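Local coordinates for sigma-c capsid protein (PDB 2VRS), which forms the homotrimeric fibre of avian reovirus, mediates attachment to the host cell and induces apoptosis, at the interface of chains A and B. Coordinates in Å, arbitrary orientation; residue numbers count along the deposited sequence, not the author numbering. Chains: chain A/B, Sigma-c capsid protein.

The interface of chains A and B. Residues chain A 157-159, 177; chain B 82, 106.
B:Leu82 of one fibre subunit packs against A:Ser158 and A:Tyr177 of its neighbour. The patch is part of the contact between the C-terminal beta-barrel head domains of the sigma C homotrimer. B:Leu82 lies on strand 81-93 and has 54 Å² hidden by chain A. Its CB sits 3.8 Å from the backbone carbonyl O of A:Ser158. CG is anti to the backbone N (chi1 180°), which carries the two methyls toward A:Tyr177. There the branch divides. CD2 lies 3.7 Å from CB of A:Ser158 and also touches CD1 of the A:Tyr177 ring. CD1 of the leucine meets CE1 of that ring at 4.0 Å. The aliphatic chain runs at a slant to the tyrosine. Both methyls lie to one side of the ring plane, CD2 just outside the CD1-CE1 rim and CD1 farther past CE1. At the backbone end of the leucine, CB of A:Ala157 packs 3.8 Å from N of B:Leu82.

B:His106, on strand 98-108, reaches the same A segment where it enters strand 159-167. A chi1 of -177° swings its imidazole away from its own N, toward A:Ser158. The backbone O of A:Ser158 lies 3.2 Å from CD2, beyond that edge and tilted from the ring plane. On the same side, CA of A:Phe159 lies over the imidazole face, nearer the rim than the centre. CB of A:Phe159 is 3.6 Å from NE2; the phenyl ring itself points away into chain A. The link at the imidazole edge is polar. NE2 forms a nearly straight hydrogen bond to a water in the ring plane, 2.8 Å from NE2 to the water O (173° at H). That water also lies 2.9 Å from the backbone O of A:Ala157 and bridges the subunits. The bridge probably helps to fix the rotation of the imidazole.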
ATOM      1  N   ALA A 157      10.985  -7.080 -14.003  1.00 17.35           N
ATOM      2  CA  ALA A 157      10.869  -8.538 -14.137  1.00 17.24           C
ATOM      3  C   ALA A 157       9.768  -8.913 -15.117  1.00 13.61           C
ATOM      4  O   ALA A 157       8.806  -8.167 -15.314  1.00 16.37           O
ATOM      5  CB  ALA A 157      10.568  -9.180 -12.774  1.00 18.02           C
ATOM      6  N   SER A 158       9.918 -10.099 -15.694  1.00 13.73           N
ATOM      7  CA  SER A 158       8.816 -10.755 -16.401  1.00 15.50           C
ATOM      8  C   SER A 158       7.652 -10.977 -15.449  1.00 17.54           C
ATOM      9  O   SER A 158       7.838 -11.072 -14.216  1.00 15.63           O
ATOM     10  CB  SER A 158       9.290 -12.101 -16.950  1.00 17.24           C
ATOM     11  OG  SER A 158      10.298 -11.896 -17.941  1.00 25.86           O
ATOM     12  N   PHE A 159       6.440 -11.062 -16.002  1.00 15.28           N
ATOM     13  CA  PHE A 159       5.223 -11.195 -15.185  1.00 16.08           C
ATOM     14  C   PHE A 159       4.242 -12.176 -15.823  1.00 13.94           C
ATOM     15  O   PHE A 159       4.262 -12.394 -17.047  1.00 14.65           O
ATOM     16  CB  PHE A 159       4.519  -9.835 -14.973  1.00 14.32           C
ATOM     17  CG  PHE A 159       4.276  -9.086 -16.248  1.00 15.66           C
ATOM     18  CD1 PHE A 159       5.271  -8.314 -16.814  1.00 17.08           C
ATOM     19  CD2 PHE A 159       3.011  -9.194 -16.894  1.00 14.79           C
ATOM     20  CE1 PHE A 159       5.023  -7.628 -18.040  1.00 15.00           C
ATOM     21  CE2 PHE A 159       2.749  -8.518 -18.107  1.00 16.08           C
ATOM     22  CZ  PHE A 159       3.747  -7.746 -18.678  1.00 16.57           C
ATOM     23  N   TYR A 177       4.051 -15.707 -19.928  1.00 14.68           N
ATOM     24  CA  TYR A 177       4.757 -14.571 -19.319  1.00 17.13           C
ATOM     25  C   TYR A 177       4.922 -13.419 -20.288  1.00 17.00           C
ATOM     26  O   TYR A 177       5.062 -13.624 -21.494  1.00 18.88           O
ATOM     27  CB  TYR A 177       6.144 -14.991 -18.781  1.00 17.37           C
ATOM     28  CG  TYR A 177       5.956 -15.960 -17.636  1.00 13.78           C
ATOM     29  CD1 TYR A 177       5.799 -15.484 -16.324  1.00 16.14           C
ATOM     30  CD2 TYR A 177       5.777 -17.349 -17.877  1.00 20.88           C
ATOM     31  CE1 TYR A 177       5.536 -16.375 -15.273  1.00 22.34           C
ATOM     32  CE2 TYR A 177       5.518 -18.235 -16.817  1.00 26.58           C
ATOM     33  CZ  TYR A 177       5.407 -17.724 -15.518  1.00 31.55           C
ATOM     34  OH  TYR A 177       5.112 -18.548 -14.438  1.00 29.29           O
TER
ATOM     35  N   LEU B  82      11.255 -12.410 -10.963  1.00 13.50           N
ATOM     36  CA  LEU B  82      10.536 -13.625 -11.298  1.00 13.62           C
ATOM     37  C   LEU B  82      11.580 -14.715 -10.954  1.00 16.36           C
ATOM     38  O   LEU B  82      12.576 -14.899 -11.689  1.00 18.65           O
ATOM     39  CB  LEU B  82      10.117 -13.680 -12.760  1.00 16.50           C
ATOM     40  CG  LEU B  82       9.359 -14.975 -13.125  1.00 17.35           C
ATOM     41  CD1 LEU B  82       7.990 -14.957 -12.392  1.00 18.05           C
ATOM     42  CD2 LEU B  82       9.204 -15.043 -14.658  1.00 27.78           C
ATOM     43  N   HIS B 106       6.625 -14.887  -8.658  1.00 11.81           N
ATOM     44  CA  HIS B 106       6.628 -13.513  -9.140  1.00 15.15           C
ATOM     45  C   HIS B 106       6.475 -12.560  -7.968  1.00 12.21           C
ATOM     46  O   HIS B 106       5.396 -12.454  -7.357  1.00 12.83           O
ATOM     47  CB  HIS B 106       5.496 -13.289 -10.162  1.00 12.36           C
ATOM     48  CG  HIS B 106       5.509 -11.910 -10.744  1.00 12.40           C
ATOM     49  ND1 HIS B 106       4.392 -11.121 -10.753  1.00 13.87           N
ATOM     50  CD2 HIS B 106       6.512 -11.158 -11.279  1.00 13.83           C
ATOM     51  CE1 HIS B 106       4.688  -9.944 -11.284  1.00 13.42           C
ATOM     52  NE2 HIS B 106       5.964  -9.947 -11.626  1.00 15.49           N
TER
HETATM   53  O   HOH W   1       7.149  -7.809 -13.003  1.00 15.82           O